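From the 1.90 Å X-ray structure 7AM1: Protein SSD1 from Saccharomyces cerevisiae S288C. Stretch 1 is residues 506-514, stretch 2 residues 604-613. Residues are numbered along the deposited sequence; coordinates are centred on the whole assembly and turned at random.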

# COMPACT_ATOMS: atom_id res chain seq x y z
N PHE A 506 -25.37 -2.14 6.81
CA PHE A 506 -24.77 -1.48 5.65
C PHE A 506 -23.82 -2.43 4.93
O PHE A 506 -23.85 -2.55 3.70
CB PHE A 506 -23.99 -0.22 6.06
CG PHE A 506 -24.84 0.92 6.54
CD1 PHE A 506 -26.22 0.88 6.46
CD2 PHE A 506 -24.24 2.06 7.04
CE1 PHE A 506 -26.98 1.95 6.90
CE2 PHE A 506 -24.98 3.12 7.49
CZ PHE A 506 -26.36 3.07 7.41
N TYR A 507 -22.96 -3.09 5.70
CA TYR A 507 -21.96 -3.99 5.15
C TYR A 507 -22.62 -5.15 4.41
O TYR A 507 -22.25 -5.47 3.28
CB TYR A 507 -21.07 -4.50 6.28
CG TYR A 507 -20.07 -5.55 5.90
CD1 TYR A 507 -19.04 -5.27 5.02
CD2 TYR A 507 -20.12 -6.82 6.46
CE1 TYR A 507 -18.10 -6.22 4.68
CE2 TYR A 507 -19.18 -7.79 6.13
CZ TYR A 507 -18.18 -7.48 5.24
OH TYR A 507 -17.25 -8.44 4.92
N ALA A 508 -23.62 -5.77 5.04
CA ALA A 508 -24.28 -6.92 4.44
C ALA A 508 -24.92 -6.56 3.11
O ALA A 508 -24.91 -7.37 2.17
CB ALA A 508 -25.34 -7.47 5.40
N ARG A 509 -25.48 -5.36 3.00
CA ARG A 509 -26.06 -4.94 1.73
C ARG A 509 -24.95 -4.63 0.73
O ARG A 509 -25.08 -4.95 -0.46
CB ARG A 509 -26.99 -3.75 1.95
CG ARG A 509 -27.97 -3.51 0.81
CD ARG A 509 -28.91 -2.34 1.09
NE ARG A 509 -28.16 -1.17 1.55
CZ ARG A 509 -28.29 -0.59 2.75
NH1 ARG A 509 -29.17 -1.04 3.64
NH2 ARG A 509 -27.54 0.46 3.03
N ARG A 510 -23.86 -4.01 1.18
CA ARG A 510 -22.77 -3.66 0.27
C ARG A 510 -22.19 -4.90 -0.41
O ARG A 510 -21.96 -4.90 -1.62
CB ARG A 510 -21.66 -2.90 1.00
CG ARG A 510 -20.59 -2.34 0.06
CD ARG A 510 -19.49 -1.57 0.79
NE ARG A 510 -18.75 -2.39 1.74
CZ ARG A 510 -17.91 -3.38 1.41
NH1 ARG A 510 -17.29 -4.06 2.36
NH2 ARG A 510 -17.70 -3.68 0.13
N ILE A 511 -21.94 -5.96 0.37
CA ILE A 511 -21.38 -7.18 -0.20
C ILE A 511 -22.46 -8.20 -0.55
O ILE A 511 -22.15 -9.33 -0.91
CB ILE A 511 -20.33 -7.82 0.73
CG1 ILE A 511 -20.95 -8.31 2.05
CG2 ILE A 511 -19.19 -6.85 1.00
CD1 ILE A 511 -20.10 -9.34 2.77
N ASN A 512 -23.73 -7.81 -0.41
CA ASN A 512 -24.83 -8.64 -0.90
C ASN A 512 -24.90 -9.99 -0.18
O ASN A 512 -25.17 -11.03 -0.78
CB ASN A 512 -24.71 -8.85 -2.42
CG ASN A 512 -25.97 -9.37 -3.04
OD1 ASN A 512 -27.07 -9.00 -2.63
ND2 ASN A 512 -25.83 -10.23 -4.04
N ASP A 513 -24.67 -9.96 1.13
CA ASP A 513 -24.73 -11.16 1.97
C ASP A 513 -25.51 -10.84 3.23
O ASP A 513 -24.94 -10.32 4.20
CB ASP A 513 -23.33 -11.67 2.31
CG ASP A 513 -23.36 -13.00 3.04
OD1 ASP A 513 -24.46 -13.55 3.20
OD2 ASP A 513 -22.29 -13.48 3.47
N PRO A 514 -26.82 -11.12 3.26
CA PRO A 514 -27.64 -10.72 4.41
C PRO A 514 -27.10 -11.15 5.77
O PRO A 514 -27.24 -10.40 6.74
CB PRO A 514 -29.00 -11.38 4.12
CG PRO A 514 -29.06 -11.46 2.64
CD PRO A 514 -27.64 -11.74 2.19
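Stretch 2 604-613: ADELIKGVLK

How does the second stretch lie on the first? Stretch 2 is helical from Ala-604 through Leu-612, and it meets stretch 1 where a helix, running from earlier in the chain through Arg-510, comes to its end. Ile-511 is the first residue to leave helical phi/psi, and Asn-512 follows with a positive phi of 63°. The turn stays tied to the helix by the bond from Asp-513 N to Ala-508 O, 2.8 Å. The backbones come nearest at Ile-511 and Asp-605, whose CA atoms are 6.0 Å apart. From there the contacts run along one side of the second helix, through Asp-605, Lys-609 and Leu-612, at the three- and four-residue spacing of helical turns. The contact is small, 289 Å² with both sides summed.

Which polar groups hold the turn to the helix? Two hydrogen bonds cross, both at Asn-512. Its CA-to-CB bond points toward stretch 2, and with chi1 in t its amide reaches Asp-605, ND2 donating to OD2 at 2.7 Å with an N-H...acceptor angle of 142°. Its backbone is used as well: Lys-609 NZ donates to Asn-512 O at 2.6 Å. Asn-512 therefore gives a hydrogen from its side chain and accepts one at its carbonyl. Asn-512 ND2 and Lys-609 NZ also lie 3.2 Å apart, but both are donors and do not bond to each other.

What brings the lysine so far over the turn? The CA-to-CB bond of Lys-609 points sideways, yet its chain, m at chi1 and t from chi2 to chi4, extends until its end comes close to stretch 1. On the way Lys-609 CE passes 3.0 Å from Ile-511 O and 4.1 Å from Asp-513 CB. Within its own helix Lys-609 NZ forms a salt bridge with Asp-605 OD1 at 2.7 Å, where the hydrogen bond is weak and the place of OD1 less sure. Lys-609 and Asp-605, one helical turn apart, thus pair with each other while each also bonds to Asn-512.

Where do the apolar side chains meet? They gather around Leu-612, whose CA-to-CB bond points toward stretch 1. Leu-612 CD1 lies 3.9 Å from Ile-511 CD1, an apolar contact between branched side chains. The same methyl approaches Tyr-507 obliquely, 4.5 Å from Tyr-507 CZ and 3.3 Å from Tyr-507 OH. Tyr-507 sets out sideways, but its ring carries the hydroxyl nearer to the second helix, so that CD1 of Leu-612 touches residues one helical turn apart in stretch 1.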

# COMPACT_ATOMS: atom_id res chain seq x y z
N ALA A 604 -17.12 -9.04 -8.32
CA ALA A 604 -16.65 -8.74 -6.98
C ALA A 604 -17.55 -9.37 -5.94
O ALA A 604 -17.08 -9.90 -4.92
CB ALA A 604 -16.59 -7.22 -6.77
N ASP A 605 -18.86 -9.34 -6.19
CA ASP A 605 -19.85 -9.93 -5.30
C ASP A 605 -19.48 -11.36 -4.92
O ASP A 605 -19.25 -11.67 -3.75
CB ASP A 605 -21.22 -9.87 -5.99
CG ASP A 605 -22.34 -10.44 -5.15
OD1 ASP A 605 -22.12 -11.43 -4.43
OD2 ASP A 605 -23.47 -9.90 -5.22
N GLU A 606 -19.43 -12.25 -5.91
CA GLU A 606 -19.21 -13.66 -5.61
C GLU A 606 -17.77 -13.95 -5.21
O GLU A 606 -17.52 -14.84 -4.39
CB GLU A 606 -19.61 -14.52 -6.81
CG GLU A 606 -21.09 -14.42 -7.16
CD GLU A 606 -21.99 -14.91 -6.04
OE1 GLU A 606 -21.53 -15.76 -5.24
OE2 GLU A 606 -23.14 -14.45 -5.94
N LEU A 607 -16.82 -13.20 -5.76
CA LEU A 607 -15.41 -13.42 -5.43
C LEU A 607 -15.15 -13.13 -3.96
O LEU A 607 -14.56 -13.95 -3.24
CB LEU A 607 -14.53 -12.56 -6.33
CG LEU A 607 -13.07 -13.02 -6.50
CD1 LEU A 607 -12.40 -12.25 -7.63
CD2 LEU A 607 -12.31 -12.84 -5.19
N ILE A 608 -15.59 -11.97 -3.48
CA ILE A 608 -15.38 -11.58 -2.09
C ILE A 608 -16.09 -12.55 -1.15
O ILE A 608 -15.56 -12.92 -0.10
CB ILE A 608 -15.87 -10.13 -1.87
CG1 ILE A 608 -14.97 -9.13 -2.60
CG2 ILE A 608 -15.96 -9.81 -0.38
CD1 ILE A 608 -13.52 -9.22 -2.27
N LYS A 609 -17.30 -12.96 -1.51
CA LYS A 609 -18.03 -13.93 -0.69
C LYS A 609 -17.27 -15.24 -0.60
O LYS A 609 -17.25 -15.89 0.45
CB LYS A 609 -19.42 -14.16 -1.28
CG LYS A 609 -20.39 -13.00 -1.08
CD LYS A 609 -21.77 -13.36 -1.62
CE LYS A 609 -22.65 -12.13 -1.71
NZ LYS A 609 -23.85 -12.35 -2.58
N GLY A 610 -16.63 -15.66 -1.70
CA GLY A 610 -15.86 -16.89 -1.67
C GLY A 610 -14.68 -16.81 -0.73
O GLY A 610 -14.39 -17.75 0.02
N VAL A 611 -13.99 -15.67 -0.72
CA VAL A 611 -12.86 -15.48 0.18
C VAL A 611 -13.33 -15.44 1.63
O VAL A 611 -12.79 -16.13 2.50
CB VAL A 611 -12.08 -14.20 -0.20
CG1 VAL A 611 -10.96 -13.94 0.79
CG2 VAL A 611 -11.51 -14.31 -1.61
N LEU A 612 -14.37 -14.64 1.90
CA LEU A 612 -14.86 -14.50 3.27
C LEU A 612 -15.40 -15.81 3.84
O LEU A 612 -15.46 -15.96 5.06
CB LEU A 612 -15.94 -13.41 3.33
CG LEU A 612 -15.44 -12.00 3.01
CD1 LEU A 612 -16.60 -11.03 3.00
CD2 LEU A 612 -14.39 -11.53 4.00
N LYS A 613 -15.79 -16.76 2.98
CA LYS A 613 -16.30 -18.04 3.45
C LYS A 613 -15.21 -18.95 4.02
O LYS A 613 -15.53 -19.91 4.73
CB LYS A 613 -17.00 -18.80 2.32
CG LYS A 613 -18.52 -18.76 2.33
CD LYS A 613 -19.10 -20.12 1.96